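Local coordinates for protein putative modification methylase (Thermus thermophilus, PDB 2ZIE) that binds S-adenosyl-L-methionine and probably transfers its methyl group to the N4 atom of cytosine in DNA, at residues A[24-29]-A[265-270]; A[31-36]-A[84-89]; A[127-132]-A[174-179]. All coordinates share one frame; numbering follows the deposited sequence.

Interaction 1: A[24-29]-A[265-270]; sequences LHVGDA and LVPRYA
V26 forks against the first turn of helix 267-280, in the larger, apolar part of the contact. With its CG1 anti to the backbone N (chi1 -180°), the V26 and P267 side chains cross at about a right angle, V26 CG1 lying 3.9 Å from P267 CB. The other branch presses on the helix one turn further along, V26 CG2 to A270 CB at 3.5 Å. L24 lays a leucine methyl beside the same alanine, its CD2 4.0 Å from A270 CB, so A270 CB is met by methyls of both V26 and L24. Near G27 the backbones come close, with L265 CA 3.1 Å from G27 O in a CA-H...O contact (142° at the hydrogen), but beyond CB, which still touches G27 O, the L265 side chain leads away to an exposed position. D28, whose OD2 caps E31 N, and A29 follow directly and bind S-adenosyl-L-methionine. Strand 22-26 lies between the parallel strands 259-264 and 286-289, and helix 267-280 is the crossover joining those two. The chemistry is therefore almost wholly apolar: methyl packing seats the crossover helix on the strand, while the strand's backbone bonds go to its neighbours in the sheet.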
ATOM      1  N   LEU A  24     -15.002 -26.529   9.415  1.00 43.01           N
ATOM      2  CA  LEU A  24     -15.513 -25.268   8.911  1.00 41.38           C
ATOM      3  C   LEU A  24     -16.785 -24.908   9.678  1.00 42.07           C
ATOM      4  O   LEU A  24     -17.814 -25.536   9.495  1.00 42.83           O
ATOM      5  CB  LEU A  24     -15.817 -25.387   7.420  1.00 38.98           C
ATOM      6  CG  LEU A  24     -16.599 -24.224   6.809  1.00 38.45           C
ATOM      7  CD1 LEU A  24     -15.965 -22.896   7.193  1.00 37.46           C
ATOM      8  CD2 LEU A  24     -16.647 -24.394   5.306  1.00 36.89           C
ATOM      9  N   HIS A  25     -16.713 -23.907  10.544  1.00 43.15           N
ATOM     10  CA  HIS A  25     -17.879 -23.504  11.322  1.00 44.25           C
ATOM     11  C   HIS A  25     -18.727 -22.483  10.589  1.00 46.13           C
ATOM     12  O   HIS A  25     -18.217 -21.466  10.119  1.00 46.80           O
ATOM     13  CB  HIS A  25     -17.467 -22.899  12.661  1.00 44.50           C
ATOM     14  CG  HIS A  25     -16.711 -23.838  13.544  1.00 46.53           C
ATOM     15  ND1 HIS A  25     -16.985 -23.973  14.887  1.00 46.72           N
ATOM     16  CD2 HIS A  25     -15.663 -24.655  13.288  1.00 47.04           C
ATOM     17  CE1 HIS A  25     -16.136 -24.832  15.421  1.00 48.41           C
ATOM     18  NE2 HIS A  25     -15.324 -25.260  14.472  1.00 47.95           N
ATOM     19  N   VAL A  26     -20.027 -22.752  10.508  1.00 47.25           N
ATOM     20  CA  VAL A  26     -20.952 -21.842   9.849  1.00 46.97           C
ATOM     21  C   VAL A  26     -21.489 -20.854  10.874  1.00 47.20           C
ATOM     22  O   VAL A  26     -21.912 -21.248  11.956  1.00 48.60           O
ATOM     23  CB  VAL A  26     -22.123 -22.598   9.235  1.00 46.75           C
ATOM     24  CG1 VAL A  26     -23.061 -21.617   8.554  1.00 47.85           C
ATOM     25  CG2 VAL A  26     -21.603 -23.632   8.244  1.00 45.67           C
ATOM     26  N   GLY A  27     -21.458 -19.570  10.538  1.00 47.02           N
ATOM     27  CA  GLY A  27     -21.944 -18.567  11.463  1.00 47.54           C
ATOM     28  C   GLY A  27     -21.258 -17.227  11.297  1.00 49.01           C
ATOM     29  O   GLY A  27     -20.663 -16.943  10.256  1.00 48.97           O
ATOM     30  N   ASP A  28     -21.351 -16.393  12.326  1.00 50.50           N
ATOM     31  CA  ASP A  28     -20.729 -15.080  12.293  1.00 52.40           C
ATOM     32  C   ASP A  28     -19.307 -15.168  12.817  1.00 53.63           C
ATOM     33  O   ASP A  28     -19.078 -15.563  13.965  1.00 53.18           O
ATOM     34  CB  ASP A  28     -21.505 -14.088  13.148  1.00 53.30           C
ATOM     35  CG  ASP A  28     -20.806 -12.748  13.245  1.00 55.59           C
ATOM     36  OD1 ASP A  28     -20.669 -12.074  12.201  1.00 56.71           O
ATOM     37  OD2 ASP A  28     -20.383 -12.373  14.359  1.00 56.19           O
ATOM     38  N   ALA A  29     -18.364 -14.784  11.963  1.00 54.15           N
ATOM     39  CA  ALA A  29     -16.943 -14.813  12.285  1.00 53.82           C
ATOM     40  C   ALA A  29     -16.650 -14.323  13.697  1.00 53.92           C
ATOM     41  O   ALA A  29     -16.117 -15.063  14.522  1.00 52.42           O
ATOM     42  CB  ALA A  29     -16.174 -13.971  11.269  1.00 53.78           C
ATOM     43  N   LEU A 265     -20.034 -17.488   6.817  1.00 51.14           N
ATOM     44  CA  LEU A 265     -21.347 -16.980   7.182  1.00 51.72           C
ATOM     45  C   LEU A 265     -22.517 -17.594   6.420  1.00 51.62           C
ATOM     46  O   LEU A 265     -23.568 -17.840   7.005  1.00 52.60           O
ATOM     47  CB  LEU A 265     -21.367 -15.458   7.025  1.00 52.43           C
ATOM     48  CG  LEU A 265     -22.710 -14.745   7.189  1.00 53.33           C
ATOM     49  CD1 LEU A 265     -22.478 -13.286   7.544  1.00 54.24           C
ATOM     50  CD2 LEU A 265     -23.509 -14.861   5.908  1.00 53.55           C
ATOM     51  N   VAL A 266     -22.343 -17.844   5.127  1.00 50.80           N
ATOM     52  CA  VAL A 266     -23.413 -18.411   4.314  1.00 50.72           C
ATOM     53  C   VAL A 266     -23.373 -19.926   4.252  1.00 52.08           C
ATOM     54  O   VAL A 266     -22.521 -20.505   3.576  1.00 53.05           O
ATOM     55  CB  VAL A 266     -23.363 -17.885   2.865  1.00 49.95           C
ATOM     56  CG1 VAL A 266     -24.471 -18.517   2.040  1.00 49.44           C
ATOM     57  CG2 VAL A 266     -23.482 -16.382   2.856  1.00 48.85           C
ATOM     58  N   PRO A 267     -24.312 -20.593   4.936  1.00 52.76           N
ATOM     59  CA  PRO A 267     -24.343 -22.056   4.928  1.00 52.71           C
ATOM     60  C   PRO A 267     -24.278 -22.683   3.543  1.00 52.88           C
ATOM     61  O   PRO A 267     -23.820 -23.818   3.400  1.00 52.97           O
ATOM     62  CB  PRO A 267     -25.637 -22.388   5.674  1.00 52.32           C
ATOM     63  CG  PRO A 267     -26.449 -21.134   5.570  1.00 53.29           C
ATOM     64  CD  PRO A 267     -25.429 -20.053   5.725  1.00 52.41           C
ATOM     65  N   ARG A 268     -24.715 -21.953   2.521  1.00 53.65           N
ATOM     66  CA  ARG A 268     -24.673 -22.503   1.167  1.00 55.47           C
ATOM     67  C   ARG A 268     -23.233 -22.614   0.678  1.00 55.95           C
ATOM     68  O   ARG A 268     -22.846 -23.613   0.070  1.00 55.81           O
ATOM     69  CB  ARG A 268     -25.490 -21.646   0.185  1.00 56.57           C
ATOM     70  CG  ARG A 268     -25.592 -22.267  -1.213  1.00 56.36           C
ATOM     71  CD  ARG A 268     -26.576 -21.548  -2.134  1.00 57.67           C
ATOM     72  NE  ARG A 268     -26.157 -20.207  -2.559  1.00 58.46           N
ATOM     73  CZ  ARG A 268     -26.567 -19.067  -1.999  1.00 59.36           C
ATOM     74  NH1 ARG A 268     -27.415 -19.090  -0.976  1.00 59.81           N
ATOM     75  NH2 ARG A 268     -26.148 -17.899  -2.477  1.00 57.73           N
ATOM     76  N   TYR A 269     -22.436 -21.587   0.949  1.00 56.78           N
ATOM     77  CA  TYR A 269     -21.040 -21.599   0.529  1.00 57.08           C
ATOM     78  C   TYR A 269     -20.244 -22.634   1.330  1.00 56.24           C
ATOM     79  O   TYR A 269     -19.375 -23.320   0.791  1.00 55.04           O
ATOM     80  CB  TYR A 269     -20.438 -20.201   0.686  1.00 58.05           C
ATOM     81  CG  TYR A 269     -21.108 -19.168  -0.191  1.00 59.91           C
ATOM     82  CD1 TYR A 269     -21.441 -19.464  -1.515  1.00 61.49           C
ATOM     83  CD2 TYR A 269     -21.401 -17.891   0.292  1.00 60.74           C
ATOM     84  CE1 TYR A 269     -22.053 -18.513  -2.338  1.00 62.77           C
ATOM     85  CE2 TYR A 269     -22.013 -16.931  -0.524  1.00 61.73           C
ATOM     86  CZ  TYR A 269     -22.334 -17.251  -1.837  1.00 62.76           C
ATOM     87  OH  TYR A 269     -22.938 -16.319  -2.653  1.00 63.80           O
ATOM     88  N   ALA A 270     -20.558 -22.748   2.616  1.00 55.99           N
ATOM     89  CA  ALA A 270     -19.895 -23.714   3.479  1.00 55.91           C
ATOM     90  C   ALA A 270     -20.086 -25.089   2.855  1.00 56.10           C
ATOM     91  O   ALA A 270     -19.172 -25.912   2.822  1.00 55.90           O
ATOM     92  CB  ALA A 270     -20.512 -23.677   4.873  1.00 55.56           C
TER

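Interaction 2: A[31-36]-A[84-89]; sequences EVLASF and FRLLVP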
ATOM      1  N   GLU A  31     -18.410 -13.817  16.436  1.00 56.98           N
ATOM      2  CA  GLU A  31     -18.910 -14.644  17.521  1.00 57.42           C
ATOM      3  C   GLU A  31     -18.282 -16.033  17.583  1.00 54.85           C
ATOM      4  O   GLU A  31     -18.026 -16.546  18.669  1.00 54.56           O
ATOM      5  CB  GLU A  31     -20.437 -14.746  17.434  1.00 61.12           C
ATOM      6  CG  GLU A  31     -21.139 -13.387  17.278  1.00 66.83           C
ATOM      7  CD  GLU A  31     -20.770 -12.368  18.364  1.00 69.83           C
ATOM      8  OE1 GLU A  31     -21.213 -11.202  18.254  1.00 71.29           O
ATOM      9  OE2 GLU A  31     -20.049 -12.722  19.324  1.00 71.81           O
ATOM     10  N   VAL A  32     -18.033 -16.641  16.428  1.00 51.88           N
ATOM     11  CA  VAL A  32     -17.417 -17.964  16.388  1.00 48.92           C
ATOM     12  C   VAL A  32     -15.983 -17.901  16.925  1.00 47.80           C
ATOM     13  O   VAL A  32     -15.587 -18.700  17.774  1.00 48.13           O
ATOM     14  CB  VAL A  32     -17.385 -18.522  14.954  1.00 48.23           C
ATOM     15  CG1 VAL A  32     -16.711 -19.881  14.931  1.00 47.25           C
ATOM     16  CG2 VAL A  32     -18.792 -18.621  14.416  1.00 47.55           C
ATOM     17  N   LEU A  33     -15.205 -16.942  16.438  1.00 45.00           N
ATOM     18  CA  LEU A  33     -13.832 -16.811  16.893  1.00 43.50           C
ATOM     19  C   LEU A  33     -13.778 -16.499  18.380  1.00 44.18           C
ATOM     20  O   LEU A  33     -12.820 -16.867  19.069  1.00 44.23           O
ATOM     21  CB  LEU A  33     -13.100 -15.719  16.109  1.00 41.16           C
ATOM     22  CG  LEU A  33     -12.877 -15.965  14.616  1.00 37.89           C
ATOM     23  CD1 LEU A  33     -11.877 -14.944  14.108  1.00 36.00           C
ATOM     24  CD2 LEU A  33     -12.371 -17.379  14.373  1.00 36.94           C
ATOM     25  N   ALA A  34     -14.807 -15.815  18.871  1.00 44.22           N
ATOM     26  CA  ALA A  34     -14.876 -15.467  20.286  1.00 43.72           C
ATOM     27  C   ALA A  34     -15.005 -16.740  21.135  1.00 42.48           C
ATOM     28  O   ALA A  34     -14.661 -16.754  22.321  1.00 41.82           O
ATOM     29  CB  ALA A  34     -16.060 -14.534  20.536  1.00 43.66           C
ATOM     30  N   SER A  35     -15.472 -17.814  20.509  1.00 40.54           N
ATOM     31  CA  SER A  35     -15.651 -19.076  21.209  1.00 41.09           C
ATOM     32  C   SER A  35     -14.387 -19.921  21.251  1.00 41.06           C
ATOM     33  O   SER A  35     -14.327 -20.908  21.981  1.00 42.08           O
ATOM     34  CB  SER A  35     -16.751 -19.894  20.543  1.00 41.58           C
ATOM     35  OG  SER A  35     -16.225 -20.658  19.474  1.00 43.52           O
ATOM     36  N   PHE A  36     -13.382 -19.550  20.462  1.00 40.00           N
ATOM     37  CA  PHE A  36     -12.138 -20.313  20.434  1.00 37.47           C
ATOM     38  C   PHE A  36     -11.139 -19.858  21.497  1.00 34.63           C
ATOM     39  O   PHE A  36     -11.102 -18.683  21.876  1.00 33.25           O
ATOM     40  CB  PHE A  36     -11.489 -20.237  19.042  1.00 38.74           C
ATOM     41  CG  PHE A  36     -12.328 -20.834  17.940  1.00 38.78           C
ATOM     42  CD1 PHE A  36     -13.125 -21.948  18.175  1.00 39.49           C
ATOM     43  CD2 PHE A  36     -12.292 -20.300  16.654  1.00 39.51           C
ATOM     44  CE1 PHE A  36     -13.876 -22.520  17.141  1.00 40.81           C
ATOM     45  CE2 PHE A  36     -13.037 -20.866  15.618  1.00 39.47           C
ATOM     46  CZ  PHE A  36     -13.830 -21.976  15.862  1.00 39.75           C
ATOM     47  N   PHE A  84      -6.291 -11.628  16.752  1.00 23.78           N
ATOM     48  CA  PHE A  84      -5.120 -11.305  17.550  1.00 26.88           C
ATOM     49  C   PHE A  84      -5.054 -12.170  18.806  1.00 28.60           C
ATOM     50  O   PHE A  84      -3.986 -12.616  19.213  1.00 29.52           O
ATOM     51  CB  PHE A  84      -5.126  -9.830  17.949  1.00 26.53           C
ATOM     52  CG  PHE A  84      -3.879  -9.393  18.685  1.00 26.36           C
ATOM     53  CD1 PHE A  84      -3.755  -9.593  20.058  1.00 25.65           C
ATOM     54  CD2 PHE A  84      -2.827  -8.788  17.997  1.00 26.06           C
ATOM     55  CE1 PHE A  84      -2.595  -9.197  20.745  1.00 25.74           C
ATOM     56  CE2 PHE A  84      -1.656  -8.384  18.672  1.00 27.23           C
ATOM     57  CZ  PHE A  84      -1.542  -8.590  20.051  1.00 25.76           C
ATOM     58  N   ARG A  85      -6.208 -12.413  19.412  1.00 30.42           N
ATOM     59  CA  ARG A  85      -6.272 -13.218  20.622  1.00 31.45           C
ATOM     60  C   ARG A  85      -5.968 -14.695  20.407  1.00 31.64           C
ATOM     61  O   ARG A  85      -5.159 -15.261  21.136  1.00 31.94           O
ATOM     62  CB  ARG A  85      -7.651 -13.069  21.282  1.00 32.53           C
ATOM     63  CG  ARG A  85      -7.872 -13.905  22.549  1.00 31.07           C
ATOM     64  CD  ARG A  85      -9.276 -13.676  23.121  1.00 31.54           C
ATOM     65  NE  ARG A  85     -10.335 -14.155  22.235  1.00 29.92           N
ATOM     66  CZ  ARG A  85     -10.668 -15.434  22.087  1.00 29.66           C
ATOM     67  NH1 ARG A  85     -10.034 -16.374  22.777  1.00 29.40           N
ATOM     68  NH2 ARG A  85     -11.613 -15.781  21.223  1.00 28.57           N
ATOM     69  N   LEU A  86      -6.590 -15.330  19.418  1.00 31.70           N
ATOM     70  CA  LEU A  86      -6.341 -16.759  19.231  1.00 32.76           C
ATOM     71  C   LEU A  86      -5.096 -17.143  18.435  1.00 31.56           C
ATOM     72  O   LEU A  86      -4.819 -18.325  18.201  1.00 31.24           O
ATOM     73  CB  LEU A  86      -7.588 -17.459  18.656  1.00 34.59           C
ATOM     74  CG  LEU A  86      -8.638 -16.658  17.904  1.00 34.65           C
ATOM     75  CD1 LEU A  86      -7.963 -15.957  16.773  1.00 39.47           C
ATOM     76  CD2 LEU A  86      -9.724 -17.568  17.377  1.00 34.47           C
ATOM     77  N   LEU A  87      -4.327 -16.141  18.046  1.00 29.74           N
ATOM     78  CA  LEU A  87      -3.100 -16.379  17.303  1.00 28.31           C
ATOM     79  C   LEU A  87      -2.014 -16.647  18.348  1.00 27.58           C
ATOM     80  O   LEU A  87      -2.016 -16.034  19.422  1.00 26.83           O
ATOM     81  CB  LEU A  87      -2.765 -15.128  16.486  1.00 28.79           C
ATOM     82  CG  LEU A  87      -2.080 -15.188  15.122  1.00 29.60           C
ATOM     83  CD1 LEU A  87      -2.741 -16.222  14.222  1.00 28.53           C
ATOM     84  CD2 LEU A  87      -2.148 -13.803  14.492  1.00 27.04           C
ATOM     85  N   VAL A  88      -1.105 -17.575  18.066  1.00 25.42           N
ATOM     86  CA  VAL A  88      -0.031 -17.847  19.011  1.00 23.64           C
ATOM     87  C   VAL A  88       0.966 -16.721  18.843  1.00 24.69           C
ATOM     88  O   VAL A  88       0.973 -16.039  17.825  1.00 25.44           O
ATOM     89  CB  VAL A  88       0.717 -19.164  18.702  1.00 23.05           C
ATOM     90  CG1 VAL A  88      -0.248 -20.330  18.671  1.00 20.26           C
ATOM     91  CG2 VAL A  88       1.460 -19.040  17.369  1.00 22.20           C
ATOM     92  N   PRO A  89       1.812 -16.491  19.852  1.00 25.83           N
ATOM     93  CA  PRO A  89       2.805 -15.419  19.721  1.00 24.09           C
ATOM     94  C   PRO A  89       3.709 -15.738  18.528  1.00 23.61           C
ATOM     95  O   PRO A  89       4.135 -16.886  18.342  1.00 21.63           O
ATOM     96  CB  PRO A  89       3.551 -15.487  21.044  1.00 24.20           C
ATOM     97  CG  PRO A  89       2.485 -15.932  21.990  1.00 24.70           C
ATOM     98  CD  PRO A  89       1.793 -17.027  21.222  1.00 25.16           C
TER
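R85 and F36 supply the polar part of this contact. The arginine runs straight out from its helix as far as CD, then bends at chi3 (65°), which turns the guanidinium end-on to the F36 carbonyl. Both terminal nitrogens take that one oxygen: R85 NH1 to F36 O is 2.7 Å at 154° at the hydrogen, and R85 NH2 to F36 O is 3.0 Å and more bent at 136°. The oxygen lies in the guanidinium plane, and both donors in that of the carbonyl. L33 O also sits at the edge of the guanidinium, close to NH2 but at too poor an angle for a bond. E82 forms a salt bridge with NH2.

The apolar part turns on one methyl. L86 CD2 rests 3.6 Å from F36 CB and reaches the edge of the phenylalanine ring, in its plane, at F36 CD2 (3.8 Å). The same methyl also meets L33 CD2 at 4.0 Å, the two leucines crossing at about a right angle. Within 31-36, V32 O stands over one face of the F36 ring.

This packs the end of short helix 29-34, which begins at the S-adenosyl-L-methionine-binding A29, against the C-terminal end of helix 64-86. Chemically, a cation is set against the F36 carbonyl; two N-H donors converging on one oxygen should make the attraction directional, and E82 probably balances the charge.

Interaction 3: A[127-132]-A[174-179]; sequences GFDNLN and RKPGGY
R174 holds CG anti to its backbone N (chi1 -180°) and stays extended out to NE, which carries its aliphatic stem obliquely across L131; the leucine, turned the other way with CG anti to its carbonyl carbon (chi1 -57°), puts CD1 4.0 Å from R174 CB. The backbones of D129 and R174 form an antiparallel hydrogen-bonded pair. D129 N gives a nearly straight bond to R174 O at 2.7 Å, and R174 N answers to D129 O at 2.8 Å. On the side of the sheet that these two residues share, D129 OD2 comes within 3.3 Å of P176 CB, so the proline ring packs against the carboxylate. R174 NH1 remains 4.6 Å from D129 OD2, beyond a salt bridge; the carboxylate instead pairs with R109 of the second subunit. F128 turns the edge of its ring to R174 O, with CD1 3.9 Å away, and its ring meets F84 edge-to-face. The pair is the last rung between strands 129-137 and 167-174 before the chain departs into a loop at 175. G127, in a Schellman motif, ends helix 115-125 and leads into strand 129-137; strand 91-102 flanks 167-174 on its other edge, and the second subunit packs on N130 and N132.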
ATOM      1  N   GLY A 127      -2.694  -3.966  18.266  1.00 31.57           N
ATOM      2  CA  GLY A 127      -1.507  -4.594  18.819  1.00 31.24           C
ATOM      3  C   GLY A 127      -0.629  -5.377  17.852  1.00 31.02           C
ATOM      4  O   GLY A 127       0.432  -5.858  18.237  1.00 32.77           O
ATOM      5  N   PHE A 128      -1.060  -5.508  16.601  1.00 28.94           N
ATOM      6  CA  PHE A 128      -0.286  -6.235  15.599  1.00 26.56           C
ATOM      7  C   PHE A 128       0.957  -5.475  15.192  1.00 26.10           C
ATOM      8  O   PHE A 128       0.961  -4.246  15.179  1.00 29.11           O
ATOM      9  CB  PHE A 128      -1.115  -6.450  14.329  1.00 24.95           C
ATOM     10  CG  PHE A 128      -2.133  -7.537  14.432  1.00 21.98           C
ATOM     11  CD1 PHE A 128      -1.756  -8.864  14.336  1.00 20.95           C
ATOM     12  CD2 PHE A 128      -3.477  -7.230  14.586  1.00 22.72           C
ATOM     13  CE1 PHE A 128      -2.702  -9.876  14.384  1.00 22.28           C
ATOM     14  CE2 PHE A 128      -4.433  -8.237  14.639  1.00 23.22           C
ATOM     15  CZ  PHE A 128      -4.045  -9.564  14.535  1.00 22.10           C
ATOM     16  N   ASP A 129       2.009  -6.212  14.861  1.00 24.41           N
ATOM     17  CA  ASP A 129       3.234  -5.610  14.363  1.00 25.10           C
ATOM     18  C   ASP A 129       3.094  -5.687  12.849  1.00 25.87           C
ATOM     19  O   ASP A 129       2.772  -6.738  12.300  1.00 27.25           O
ATOM     20  CB  ASP A 129       4.468  -6.414  14.761  1.00 28.53           C
ATOM     21  CG  ASP A 129       5.005  -6.034  16.122  1.00 32.26           C
ATOM     22  OD1 ASP A 129       4.678  -4.934  16.625  1.00 34.90           O
ATOM     23  OD2 ASP A 129       5.779  -6.839  16.679  1.00 34.17           O
ATOM     24  N   ASN A 130       3.329  -4.582  12.168  1.00 25.11           N
ATOM     25  CA  ASN A 130       3.220  -4.588  10.731  1.00 24.33           C
ATOM     26  C   ASN A 130       4.505  -5.063  10.067  1.00 23.71           C
ATOM     27  O   ASN A 130       5.596  -4.696  10.483  1.00 24.45           O
ATOM     28  CB  ASN A 130       2.882  -3.193  10.224  1.00 24.85           C
ATOM     29  CG  ASN A 130       2.768  -3.148   8.730  1.00 27.95           C
ATOM     30  OD1 ASN A 130       1.851  -3.733   8.152  1.00 29.86           O
ATOM     31  ND2 ASN A 130       3.711  -2.474   8.083  1.00 28.90           N
ATOM     32  N   LEU A 131       4.359  -5.895   9.044  1.00 23.28           N
ATOM     33  CA  LEU A 131       5.490  -6.392   8.276  1.00 23.86           C
ATOM     34  C   LEU A 131       5.259  -5.921   6.845  1.00 24.56           C
ATOM     35  O   LEU A 131       4.143  -5.534   6.497  1.00 23.84           O
ATOM     36  CB  LEU A 131       5.543  -7.915   8.319  1.00 23.67           C
ATOM     37  CG  LEU A 131       5.625  -8.550   9.711  1.00 25.74           C
ATOM     38  CD1 LEU A 131       5.939 -10.030   9.556  1.00 24.10           C
ATOM     39  CD2 LEU A 131       6.703  -7.877  10.539  1.00 23.24           C
ATOM     40  N   ASN A 132       6.298  -5.930   6.015  1.00 24.97           N
ATOM     41  CA  ASN A 132       6.118  -5.487   4.638  1.00 26.07           C
ATOM     42  C   ASN A 132       5.203  -6.429   3.911  1.00 24.64           C
ATOM     43  O   ASN A 132       5.346  -7.644   4.001  1.00 26.15           O
ATOM     44  CB  ASN A 132       7.438  -5.389   3.886  1.00 27.87           C
ATOM     45  CG  ASN A 132       8.117  -4.068   4.105  1.00 32.40           C
ATOM     46  OD1 ASN A 132       7.477  -3.018   4.042  1.00 35.25           O
ATOM     47  ND2 ASN A 132       9.418  -4.106   4.365  1.00 35.21           N
ATOM     48  N   ARG A 174       1.871  -9.352  12.281  1.00 24.30           N
ATOM     49  CA  ARG A 174       2.424 -10.302  13.218  1.00 25.01           C
ATOM     50  C   ARG A 174       2.098 -10.014  14.675  1.00 24.77           C
ATOM     51  O   ARG A 174       2.062  -8.866  15.104  1.00 23.16           O
ATOM     52  CB  ARG A 174       3.940 -10.342  13.020  1.00 26.33           C
ATOM     53  CG  ARG A 174       4.685 -11.291  13.918  1.00 26.22           C
ATOM     54  CD  ARG A 174       6.143 -11.337  13.518  1.00 27.32           C
ATOM     55  NE  ARG A 174       6.831 -12.406  14.230  1.00 31.45           N
ATOM     56  CZ  ARG A 174       7.240 -12.327  15.495  1.00 33.95           C
ATOM     57  NH1 ARG A 174       7.042 -11.214  16.201  1.00 32.63           N
ATOM     58  NH2 ARG A 174       7.831 -13.375  16.062  1.00 35.87           N
ATOM     59  N   LYS A 175       1.847 -11.076  15.427  1.00 26.07           N
ATOM     60  CA  LYS A 175       1.585 -10.947  16.854  1.00 28.86           C
ATOM     61  C   LYS A 175       2.935 -11.106  17.547  1.00 30.58           C
ATOM     62  O   LYS A 175       3.624 -12.111  17.368  1.00 29.82           O
ATOM     63  CB  LYS A 175       0.638 -12.039  17.335  1.00 28.15           C
ATOM     64  CG  LYS A 175       0.252 -11.876  18.777  1.00 28.19           C
ATOM     65  CD  LYS A 175      -0.696 -12.965  19.222  1.00 29.36           C
ATOM     66  CE  LYS A 175      -1.067 -12.786  20.682  1.00 26.93           C
ATOM     67  NZ  LYS A 175      -2.039 -13.820  21.105  1.00 28.41           N
ATOM     68  N   PRO A 176       3.343 -10.104  18.331  1.00 33.07           N
ATOM     69  CA  PRO A 176       4.631 -10.179  19.032  1.00 37.26           C
ATOM     70  C   PRO A 176       4.554 -11.005  20.307  1.00 40.42           C
ATOM     71  O   PRO A 176       3.526 -11.607  20.604  1.00 40.88           O
ATOM     72  CB  PRO A 176       4.939  -8.717  19.317  1.00 35.75           C
ATOM     73  CG  PRO A 176       3.574  -8.161  19.601  1.00 34.05           C
ATOM     74  CD  PRO A 176       2.716  -8.783  18.514  1.00 33.52           C
ATOM     75  N   GLY A 177       5.648 -11.046  21.059  1.00 45.72           N
ATOM     76  CA  GLY A 177       5.631 -11.786  22.315  1.00 51.56           C
ATOM     77  C   GLY A 177       6.551 -12.984  22.440  1.00 54.21           C
ATOM     78  O   GLY A 177       6.859 -13.434  23.548  1.00 55.06           O
ATOM     79  N   GLY A 178       6.990 -13.507  21.305  1.00 56.23           N
ATOM     80  CA  GLY A 178       7.874 -14.653  21.327  1.00 60.06           C
ATOM     81  C   GLY A 178       7.503 -15.497  20.142  1.00 62.25           C
ATOM     82  O   GLY A 178       7.235 -14.949  19.074  1.00 61.45           O
ATOM     83  N   TYR A 179       7.496 -16.816  20.318  1.00 65.44           N
ATOM     84  CA  TYR A 179       7.112 -17.715  19.238  1.00 69.10           C
ATOM     85  C   TYR A 179       7.324 -19.204  19.476  1.00 67.80           C
ATOM     86  O   TYR A 179       8.240 -19.631  20.185  1.00 67.27           O
ATOM     87  CB  TYR A 179       7.780 -17.304  17.918  1.00 73.72           C
ATOM     88  CG  TYR A 179       9.270 -17.523  17.843  1.00 79.70           C
ATOM     89  CD1 TYR A 179       9.794 -18.768  17.486  1.00 82.34           C
ATOM     90  CD2 TYR A 179      10.160 -16.473  18.088  1.00 82.04           C
ATOM     91  CE1 TYR A 179      11.175 -18.966  17.366  1.00 85.33           C
ATOM     92  CE2 TYR A 179      11.541 -16.655  17.974  1.00 84.93           C
ATOM     93  CZ  TYR A 179      12.046 -17.904  17.611  1.00 86.31           C
ATOM     94  OH  TYR A 179      13.412 -18.090  17.487  1.00 87.05           O
TER

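How the interactions relate
From the N terminus, strand 22-26 opens interaction 1, and helix 29-34 follows directly to begin interaction 2. That second contact closes at 84-89, tying the short helix to the end of helix 64-86. Interaction 3 opens later, at 127-132, and closes at 174-179 as a strand pairing. Only then does the chain reach 265-270 and close interaction 1, so both others nest inside its loop, in series with each other. Interaction 2 bridges them: F36 CE1 packs 3.7 Å from H25 CE1, and K175 NZ reaches L87 O at 2.8 Å. Interactions 1 and 3 do not touch; they lie on opposite sides of the chain's centre, both reaching one sheet.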